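Local coordinates for protein succinate dehydrogenase subunit A (Mycolicibacterium smegmatis, PDB 7D6V) that probably oxidises succinate to fumarate at a bound FAD, as the flavoprotein subunit of a membrane complex that passes the electrons on to quinone, at residues Trp223-Asp228 and Ala411-Gly416; Gly229-Leu234 and Met540-Leu545. All blocks are in the same frame, centred on the assembly; numbering follows the deposited sequence.

Contact 1. Residues Trp223-Asp228 and Ala411-Gly416. With FAD (flavin-adenine dinucleotide), chain D.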
ATOM      1  N   TRP A 223       5.672   0.656  13.716  1.00 16.22           N
ATOM      2  CA  TRP A 223       5.289   0.458  15.109  1.00 16.22           C
ATOM      3  C   TRP A 223       5.855  -0.837  15.677  1.00 16.22           C
ATOM      4  O   TRP A 223       6.113  -0.926  16.882  1.00 16.22           O
ATOM      5  CB  TRP A 223       3.763   0.469  15.226  1.00 16.22           C
ATOM      6  CG  TRP A 223       3.232  -0.228  16.439  1.00 16.22           C
ATOM      7  CD1 TRP A 223       3.112   0.286  17.693  1.00 16.22           C
ATOM      8  CD2 TRP A 223       2.751  -1.576  16.511  1.00 16.22           C
ATOM      9  NE1 TRP A 223       2.589  -0.654  18.542  1.00 16.22           N
ATOM     10  CE2 TRP A 223       2.360  -1.807  17.840  1.00 16.22           C
ATOM     11  CE3 TRP A 223       2.618  -2.610  15.579  1.00 16.22           C
ATOM     12  CZ2 TRP A 223       1.842  -3.028  18.263  1.00 16.22           C
ATOM     13  CZ3 TRP A 223       2.105  -3.818  16.000  1.00 16.22           C
ATOM     14  CH2 TRP A 223       1.724  -4.018  17.330  1.00 16.22           C
ATOM     15  N   GLU A 224       6.069  -1.839  14.832  1.00 17.40           N
ATOM     16  CA  GLU A 224       6.437  -3.175  15.275  1.00 17.40           C
ATOM     17  C   GLU A 224       7.939  -3.372  15.445  1.00 17.40           C
ATOM     18  O   GLU A 224       8.357  -4.443  15.894  1.00 17.40           O
ATOM     19  CB  GLU A 224       5.893  -4.212  14.288  1.00 17.40           C
ATOM     20  CG  GLU A 224       6.546  -4.160  12.919  1.00 17.40           C
ATOM     21  CD  GLU A 224       5.716  -4.840  11.851  1.00 17.40           C
ATOM     22  OE1 GLU A 224       6.174  -4.908  10.693  1.00 17.40           O
ATOM     23  OE2 GLU A 224       4.601  -5.304  12.168  1.00 17.40           O
ATOM     24  N   TYR A 225       8.758  -2.375  15.116  1.00 17.45           N
ATOM     25  CA  TYR A 225      10.213  -2.518  15.184  1.00 17.45           C
ATOM     26  C   TYR A 225      10.709  -2.157  16.584  1.00 17.45           C
ATOM     27  O   TYR A 225      11.431  -1.184  16.798  1.00 17.45           O
ATOM     28  CB  TYR A 225      10.881  -1.660  14.118  1.00 17.45           C
ATOM     29  CG  TYR A 225      11.094  -2.375  12.808  1.00 17.45           C
ATOM     30  CD1 TYR A 225      10.276  -3.428  12.430  1.00 17.45           C
ATOM     31  CD2 TYR A 225      12.112  -1.998  11.948  1.00 17.45           C
ATOM     32  CE1 TYR A 225      10.465  -4.082  11.236  1.00 17.45           C
ATOM     33  CE2 TYR A 225      12.309  -2.646  10.752  1.00 17.45           C
ATOM     34  CZ  TYR A 225      11.484  -3.688  10.399  1.00 17.45           C
ATOM     35  OH  TYR A 225      11.680  -4.339   9.205  1.00 17.45           O
ATOM     36  N   THR A 226      10.319  -2.986  17.549  1.00 17.70           N
ATOM     37  CA  THR A 226      10.666  -2.769  18.946  1.00 17.70           C
ATOM     38  C   THR A 226      11.833  -3.629  19.406  1.00 17.70           C
ATOM     39  O   THR A 226      12.039  -3.780  20.613  1.00 17.70           O
ATOM     40  CB  THR A 226       9.453  -3.023  19.843  1.00 17.70           C
ATOM     41  OG1 THR A 226       9.057  -4.395  19.739  1.00 17.70           O
ATOM     42  CG2 THR A 226       8.294  -2.131  19.440  1.00 17.70           C
ATOM     43  N   GLY A 227      12.599  -4.195  18.481  1.00 17.66           N
ATOM     44  CA  GLY A 227      13.720  -5.026  18.854  1.00 17.66           C
ATOM     45  C   GLY A 227      13.361  -6.425  19.291  1.00 17.66           C
ATOM     46  O   GLY A 227      14.222  -7.127  19.830  1.00 17.66           O
ATOM     47  N   ASP A 228      12.117  -6.845  19.092  1.00 18.68           N
ATOM     48  CA  ASP A 228      11.746  -8.225  19.364  1.00 18.68           C
ATOM     49  C   ASP A 228      12.501  -9.149  18.420  1.00 18.68           C
ATOM     50  O   ASP A 228      12.885  -8.765  17.311  1.00 18.68           O
ATOM     51  CB  ASP A 228      10.242  -8.416  19.195  1.00 18.68           C
ATOM     52  CG  ASP A 228       9.438  -7.610  20.187  1.00 18.68           C
ATOM     53  OD1 ASP A 228       9.946  -7.346  21.294  1.00 18.68           O
ATOM     54  OD2 ASP A 228       8.295  -7.235  19.859  1.00 18.68           O
ATOM     55  N   ALA A 411      16.421 -15.017  10.101  1.00 15.80           N
ATOM     56  CA  ALA A 411      16.633 -14.487   8.762  1.00 15.80           C
ATOM     57  C   ALA A 411      16.083 -13.070   8.700  1.00 15.80           C
ATOM     58  O   ALA A 411      15.216 -12.688   9.486  1.00 15.80           O
ATOM     59  CB  ALA A 411      15.975 -15.368   7.699  1.00 15.80           C
ATOM     60  N   GLY A 412      16.605 -12.292   7.756  1.00 16.42           N
ATOM     61  CA  GLY A 412      16.113 -10.946   7.541  1.00 16.42           C
ATOM     62  C   GLY A 412      16.888  -9.874   8.278  1.00 16.42           C
ATOM     63  O   GLY A 412      18.097 -10.003   8.479  1.00 16.42           O
ATOM     64  N   GLU A 413      16.198  -8.806   8.687  1.00 17.26           N
ATOM     65  CA  GLU A 413      16.870  -7.717   9.387  1.00 17.26           C
ATOM     66  C   GLU A 413      17.299  -8.120  10.790  1.00 17.26           C
ATOM     67  O   GLU A 413      18.316  -7.628  11.288  1.00 17.26           O
ATOM     68  CB  GLU A 413      15.968  -6.485   9.448  1.00 17.26           C
ATOM     69  CG  GLU A 413      16.699  -5.228   9.879  1.00 17.26           C
ATOM     70  CD  GLU A 413      15.886  -3.973   9.664  1.00 17.26           C
ATOM     71  OE1 GLU A 413      14.833  -4.051   9.001  1.00 17.26           O
ATOM     72  OE2 GLU A 413      16.303  -2.905  10.154  1.00 17.26           O
ATOM     73  N   CYS A 414      16.546  -9.005  11.444  1.00 16.57           N
ATOM     74  CA  CYS A 414      16.942  -9.483  12.762  1.00 16.57           C
ATOM     75  C   CYS A 414      18.193 -10.346  12.714  1.00 16.57           C
ATOM     76  O   CYS A 414      18.795 -10.593  13.762  1.00 16.57           O
ATOM     77  CB  CYS A 414      15.797 -10.263  13.411  1.00 16.57           C
ATOM     78  SG  CYS A 414      15.524 -11.907  12.732  1.00 16.57           S
ATOM     79  N   SER A 415      18.584 -10.814  11.534  1.00 16.62           N
ATOM     80  CA  SER A 415      19.811 -11.567  11.358  1.00 16.62           C
ATOM     81  C   SER A 415      21.005 -10.624  11.236  1.00 16.62           C
ATOM     82  O   SER A 415      20.872  -9.449  10.890  1.00 16.62           O
ATOM     83  CB  SER A 415      19.713 -12.458  10.122  1.00 16.62           C
ATOM     84  OG  SER A 415      20.810 -13.344  10.043  1.00 16.62           O
ATOM     85  N   GLY A 416      22.184 -11.157  11.526  1.00 17.07           N
ATOM     86  CA  GLY A 416      23.406 -10.386  11.438  1.00 17.07           C
ATOM     87  C   GLY A 416      24.482 -11.140  10.686  1.00 17.07           C
ATOM     88  O   GLY A 416      24.562 -12.367  10.734  1.00 17.07           O
TER
HETATM   89  PA  FAD D 701       9.519  -7.240   8.329  1.00 47.92           P
HETATM   90  O1A FAD D 701       8.744  -7.777   7.184  1.00 60.35           O
HETATM   91  O2A FAD D 701       9.814  -5.792   8.392  1.00 49.78           O
HETATM   92  O5B FAD D 701       8.694  -7.587   9.652  1.00 56.78           O
HETATM   93  C5B FAD D 701       8.997  -8.674  10.507  1.00 44.11           C
HETATM   94  C4B FAD D 701       7.713  -9.355  10.950  1.00 52.81           C
HETATM   95  O4B FAD D 701       7.866  -9.899  12.256  1.00 51.81           O
HETATM   96  C3B FAD D 701       6.519  -8.435  11.035  1.00 50.05           C
HETATM   97  O3B FAD D 701       5.417  -9.125  10.465  1.00 55.52           O
HETATM   98  C2B FAD D 701       6.265  -8.278  12.511  1.00 47.82           C
HETATM   99  O2B FAD D 701       4.894  -8.054  12.813  1.00 66.09           O
HETATM  100  C1B FAD D 701       6.720  -9.606  13.039  1.00 53.66           C
HETATM  101  N9A FAD D 701       7.069  -9.522  14.466  1.00 52.69           N
HETATM  102  C8A FAD D 701       7.975  -8.715  15.017  1.00 42.11           C
HETATM  103  N7A FAD D 701       8.039  -8.907  16.346  1.00 48.96           N
HETATM  104  C5A FAD D 701       7.152  -9.856  16.660  1.00 47.12           C
HETATM  105  C6A FAD D 701       6.704 -10.540  17.882  1.00 47.41           C
HETATM  106  N6A FAD D 701       7.228 -10.243  19.081  1.00 50.65           N
HETATM  107  N1A FAD D 701       5.751 -11.471  17.764  1.00 47.33           N
HETATM  108  C2A FAD D 701       5.213 -11.795  16.585  1.00 51.28           C
HETATM  109  N3A FAD D 701       5.570 -11.216  15.441  1.00 51.84           N
HETATM  110  C4A FAD D 701       6.517 -10.259  15.415  1.00 48.04           C
HETATM  111  N1  FAD D 701      15.491  -2.268   1.709  1.00 62.94           N
HETATM  112  C2  FAD D 701      15.815  -2.301   0.401  1.00 63.04           C
HETATM  113  O2  FAD D 701      16.555  -3.204   0.000  1.00 56.25           O
HETATM  114  N3  FAD D 701      15.378  -1.406  -0.484  1.00 65.67           N
HETATM  115  C4  FAD D 701      14.584  -0.403  -0.132  1.00 65.21           C
HETATM  116  O4  FAD D 701      14.190   0.416  -0.973  1.00 66.69           O
HETATM  117  C4X FAD D 701      14.178  -0.283   1.277  1.00 60.33           C
HETATM  118  N5  FAD D 701      13.376   0.706   1.699  1.00 60.90           N
HETATM  119  C5X FAD D 701      13.021   0.783   2.991  1.00 55.02           C
HETATM  120  C6  FAD D 701      12.190   1.808   3.410  1.00 53.65           C
HETATM  121  C7  FAD D 701      11.823   1.899   4.738  1.00 50.56           C
HETATM  122  C7M FAD D 701      10.926   3.006   5.204  1.00 49.65           C
HETATM  123  C8  FAD D 701      12.316   0.901   5.709  1.00 47.62           C
HETATM  124  C8M FAD D 701      11.917   0.998   7.151  1.00 42.14           C
HETATM  125  C9  FAD D 701      13.143  -0.128   5.298  1.00 49.32           C
HETATM  126  C9A FAD D 701      13.512  -0.216   3.971  1.00 54.45           C
HETATM  127  N10 FAD D 701      14.349  -1.253   3.553  1.00 55.67           N
HETATM  128  C10 FAD D 701      14.695  -1.307   2.201  1.00 57.06           C
HETATM  129  C1' FAD D 701      14.834  -2.258   4.492  1.00 52.27           C
HETATM  130  C2' FAD D 701      14.048  -3.549   4.302  1.00 57.37           C
HETATM  131  O2' FAD D 701      12.688  -3.255   3.990  1.00 60.89           O
HETATM  132  C3' FAD D 701      14.034  -4.410   5.553  1.00 54.68           C
HETATM  133  O3' FAD D 701      15.361  -4.844   5.817  1.00 59.71           O
HETATM  134  C4' FAD D 701      13.153  -5.632   5.352  1.00 52.15           C
HETATM  135  O4' FAD D 701      11.817  -5.222   5.095  1.00 56.02           O
HETATM  136  C5' FAD D 701      13.139  -6.542   6.565  1.00 53.37           C
HETATM  137  O5' FAD D 701      12.135  -7.522   6.348  1.00 50.83           O
HETATM  138  P   FAD D 701      11.829  -8.692   7.387  1.00 52.77           P
HETATM  139  O1P FAD D 701      11.028  -9.716   6.665  1.00 55.36           O
HETATM  140  O2P FAD D 701      13.091  -9.113   8.050  1.00 55.97           O
HETATM  141  O3P FAD D 701      10.915  -8.006   8.518  1.00 53.35           O

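Contact 2. Residues Gly229-Leu234 and Met540-Leu545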
ATOM      1  N   GLY A 229      12.720 -10.377  18.863  1.00 17.31           N
ATOM      2  CA  GLY A 229      13.534 -11.282  18.085  1.00 17.31           C
ATOM      3  C   GLY A 229      14.978 -11.210  18.519  1.00 17.31           C
ATOM      4  O   GLY A 229      15.543 -12.219  18.940  1.00 17.31           O
ATOM      5  N   HIS A 230      15.579 -10.021  18.443  1.00 16.60           N
ATOM      6  CA  HIS A 230      16.899  -9.828  19.033  1.00 16.60           C
ATOM      7  C   HIS A 230      16.883 -10.195  20.510  1.00 16.60           C
ATOM      8  O   HIS A 230      17.671 -11.031  20.966  1.00 16.60           O
ATOM      9  CB  HIS A 230      17.351  -8.378  18.852  1.00 16.60           C
ATOM     10  CG  HIS A 230      17.440  -7.937  17.425  1.00 16.60           C
ATOM     11  ND1 HIS A 230      18.636  -7.831  16.753  1.00 16.60           N
ATOM     12  CD2 HIS A 230      16.481  -7.558  16.547  1.00 16.60           C
ATOM     13  CE1 HIS A 230      18.412  -7.412  15.521  1.00 16.60           C
ATOM     14  NE2 HIS A 230      17.112  -7.240  15.370  1.00 16.60           N
ATOM     15  N   ALA A 231      15.947  -9.613  21.263  1.00 16.76           N
ATOM     16  CA  ALA A 231      15.836  -9.912  22.685  1.00 16.76           C
ATOM     17  C   ALA A 231      15.358 -11.335  22.930  1.00 16.76           C
ATOM     18  O   ALA A 231      15.785 -11.966  23.899  1.00 16.76           O
ATOM     19  CB  ALA A 231      14.897  -8.916  23.358  1.00 16.76           C
ATOM     20  N   LEU A 232      14.484 -11.858  22.067  1.00 16.27           N
ATOM     21  CA  LEU A 232      14.004 -13.225  22.233  1.00 16.27           C
ATOM     22  C   LEU A 232      15.144 -14.228  22.117  1.00 16.27           C
ATOM     23  O   LEU A 232      15.315 -15.093  22.981  1.00 16.27           O
ATOM     24  CB  LEU A 232      12.915 -13.526  21.202  1.00 16.27           C
ATOM     25  CG  LEU A 232      11.492 -13.105  21.562  1.00 16.27           C
ATOM     26  CD1 LEU A 232      10.561 -13.303  20.382  1.00 16.27           C
ATOM     27  CD2 LEU A 232      11.003 -13.881  22.763  1.00 16.27           C
ATOM     28  N   ALA A 233      15.946 -14.119  21.055  1.00 16.64           N
ATOM     29  CA  ALA A 233      17.088 -15.009  20.889  1.00 16.64           C
ATOM     30  C   ALA A 233      18.125 -14.780  21.977  1.00 16.64           C
ATOM     31  O   ALA A 233      18.747 -15.731  22.466  1.00 16.64           O
ATOM     32  CB  ALA A 233      17.711 -14.810  19.509  1.00 16.64           C
ATOM     33  N   LEU A 234      18.311 -13.525  22.380  1.00 17.74           N
ATOM     34  CA  LEU A 234      19.322 -13.216  23.377  1.00 17.74           C
ATOM     35  C   LEU A 234      18.953 -13.806  24.734  1.00 17.74           C
ATOM     36  O   LEU A 234      19.822 -14.297  25.463  1.00 17.74           O
ATOM     37  CB  LEU A 234      19.496 -11.700  23.436  1.00 17.74           C
ATOM     38  CG  LEU A 234      20.638 -11.059  24.203  1.00 17.74           C
ATOM     39  CD1 LEU A 234      21.959 -11.490  23.605  1.00 17.74           C
ATOM     40  CD2 LEU A 234      20.489  -9.563  24.124  1.00 17.74           C
ATOM     41  N   MET A 540       8.871  -2.681  26.068  1.00 19.12           N
ATOM     42  CA  MET A 540       9.929  -1.850  26.624  1.00 19.12           C
ATOM     43  C   MET A 540      11.099  -2.675  27.145  1.00 19.12           C
ATOM     44  O   MET A 540      12.239  -2.206  27.116  1.00 19.12           O
ATOM     45  CB  MET A 540       9.366  -0.965  27.734  1.00 19.12           C
ATOM     46  CG  MET A 540       8.996   0.440  27.283  1.00 19.12           C
ATOM     47  SD  MET A 540      10.345   1.298  26.457  1.00 19.12           S
ATOM     48  CE  MET A 540      11.330   1.792  27.864  1.00 19.12           C
ATOM     49  N   ARG A 541      10.854  -3.901  27.616  1.00 18.84           N
ATOM     50  CA  ARG A 541      11.958  -4.709  28.129  1.00 18.84           C
ATOM     51  C   ARG A 541      12.888  -5.155  27.003  1.00 18.84           C
ATOM     52  O   ARG A 541      14.120  -5.107  27.144  1.00 18.84           O
ATOM     53  CB  ARG A 541      11.412  -5.901  28.924  1.00 18.84           C
ATOM     54  CG  ARG A 541      10.807  -7.025  28.100  1.00 18.84           C
ATOM     55  CD  ARG A 541      10.121  -8.062  28.973  1.00 18.84           C
ATOM     56  NE  ARG A 541      11.062  -8.948  29.652  1.00 18.84           N
ATOM     57  CZ  ARG A 541      11.107 -10.266  29.478  1.00 18.84           C
ATOM     58  NH1 ARG A 541      10.267 -10.856  28.641  1.00 18.84           N
ATOM     59  NH2 ARG A 541      11.990 -10.994  30.141  1.00 18.84           N
ATOM     60  N   ASN A 542      12.318  -5.555  25.862  1.00 18.26           N
ATOM     61  CA  ASN A 542      13.131  -5.868  24.695  1.00 18.26           C
ATOM     62  C   ASN A 542      13.885  -4.640  24.214  1.00 18.26           C
ATOM     63  O   ASN A 542      15.066  -4.727  23.855  1.00 18.26           O
ATOM     64  CB  ASN A 542      12.253  -6.422  23.576  1.00 18.26           C
ATOM     65  CG  ASN A 542      11.342  -7.528  24.046  1.00 18.26           C
ATOM     66  OD1 ASN A 542      11.739  -8.379  24.838  1.00 18.26           O
ATOM     67  ND2 ASN A 542      10.109  -7.521  23.562  1.00 18.26           N
ATOM     68  N   MET A 543      13.213  -3.487  24.197  1.00 19.47           N
ATOM     69  CA  MET A 543      13.882  -2.268  23.754  1.00 19.47           C
ATOM     70  C   MET A 543      15.050  -1.912  24.667  1.00 19.47           C
ATOM     71  O   MET A 543      16.118  -1.516  24.189  1.00 19.47           O
ATOM     72  CB  MET A 543      12.881  -1.118  23.669  1.00 19.47           C
ATOM     73  CG  MET A 543      12.198  -1.018  22.319  1.00 19.47           C
ATOM     74  SD  MET A 543      11.185   0.453  22.116  1.00 19.47           S
ATOM     75  CE  MET A 543       9.654  -0.081  22.870  1.00 19.47           C
ATOM     76  N   LEU A 544      14.872  -2.063  25.981  1.00 19.85           N
ATOM     77  CA  LEU A 544      15.950  -1.761  26.918  1.00 19.85           C
ATOM     78  C   LEU A 544      17.129  -2.708  26.736  1.00 19.85           C
ATOM     79  O   LEU A 544      18.289  -2.274  26.748  1.00 19.85           O
ATOM     80  CB  LEU A 544      15.430  -1.823  28.352  1.00 19.85           C
ATOM     81  CG  LEU A 544      14.521  -0.683  28.815  1.00 19.85           C
ATOM     82  CD1 LEU A 544      13.858  -1.027  30.137  1.00 19.85           C
ATOM     83  CD2 LEU A 544      15.297   0.614  28.927  1.00 19.85           C
ATOM     84  N   LEU A 545      16.854  -4.003  26.562  1.00 19.65           N
ATOM     85  CA  LEU A 545      17.936  -4.964  26.359  1.00 19.65           C
ATOM     86  C   LEU A 545      18.719  -4.653  25.085  1.00 19.65           C
ATOM     87  O   LEU A 545      19.959  -4.643  25.081  1.00 19.65           O
ATOM     88  CB  LEU A 545      17.363  -6.380  26.318  1.00 19.65           C
ATOM     89  CG  LEU A 545      18.348  -7.543  26.394  1.00 19.65           C
ATOM     90  CD1 LEU A 545      19.129  -7.472  27.679  1.00 19.65           C
ATOM     91  CD2 LEU A 545      17.618  -8.866  26.287  1.00 19.65           C
TER

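Contact 1. Residues Trp223-Asp228 and Ala411-Gly416
In the FAD pocket, the Tyr225 ring and the Glu413 carboxylate meet beside the diphosphate, their planes 80° apart and the two side chains crossing at about a right angle. Tyr225 OH lies 3.2 Å from Glu413 OE1, a close polar approach; the hydroxyl's hydrogen bond goes to the cofactor, Tyr225 OH donating to FAD O2A at 2.5 Å, with the phosphate oxygen at the ring edge and in its plane. Glu413 OE1 approaches the ring obliquely, 3.4 Å from Tyr225 CE2. It also accepts a weak hydrogen bond from FAD O3', so the carboxylate sits between the tyrosine and the ribityl chain. This reach depends on an extended Glu413 side chain that leaves with CG anti to the backbone N (chi1 -167°). The loop that carries Glu413 follows strand 408-409, an edge of the parallel Rossmann-type sheet, and its backbone turns toward the cofactor: Glu413 N donates a nearly straight bond (167°) to FAD O2P at 3.2 Å. Glu224 and Asp228, from the same loop as Tyr225, bind the adenosine half. FAD O2B donates to Glu224 OE2 at 2.8 Å, an acidic grip on the ribose hydroxyl, and Ser40 OG bonds to the same carboxylate oxygen. Asp228 OD2 takes a weak bond from FAD N6A at 3.3 Å and forms a salt bridge with Lys39.

Contact 2. Residues Gly229-Leu234 and Met540-Leu545
The FAD-binding part of the chain joins the C-terminal helical part where Ala231, near the start of helix 230-236, meets Asn542 in the middle of helix 532-556. The short axes run 78° apart and approach to 9.4 Å, with Ala231 CA and Asn542 CA 5.3 Å from each other. The small Ala231 side chain suits this approach: Ala231 CB rests 3.6 Å from Asn542 CB and 3.5 Å from Asn542 OD1. The Asn542 amide oxygen accepts a hydrogen bond from Arg235 NH1, one residue beyond 229-234, which helps fix the amide and provides for a buried polar atom. One turn further along each helix the contact becomes wholly apolar. Leu234 CD2 and Leu545 CD2 touch at 3.7 Å, and the same Leu545 methyl reaches across to Ala231 CB at 4.0 Å. Both leucines point CG away from the backbone N, chi1 close to -170°, and their branches cross at a slant. Gly229 occupies the N-cap position of the first helix, and its carbonyl accepts the first i to i+4 bond, from Ala233 N. Asp594 of strand 594-597 packs against both Leu234 and Leu545, while Met543, on a different side of helix 532-556, leans on His485 and Leu488 of helix 481-495.

Contacts 1 and 2 share one continuous run of chain: the FAD-binding loop 223-228 passes directly into the N-cap and helix of 229-234, and the contact centres are 10 Å apart. Helix 532-556 packs behind the adenine end of the pocket, with the Asn542 side chain about 6 Å from FAD between nearest atoms. It also meets the loop itself, where Met543 CG lies 3.3 Å from Thr226 O. Asp228 and Asn542 adjoin as well, though the detail of that pairing is doubtful. From the diphosphate side, Cys414 CA sits 3.4 Å from His230 NE2, so segment 411-416 touches the same helix that contact 2 packs.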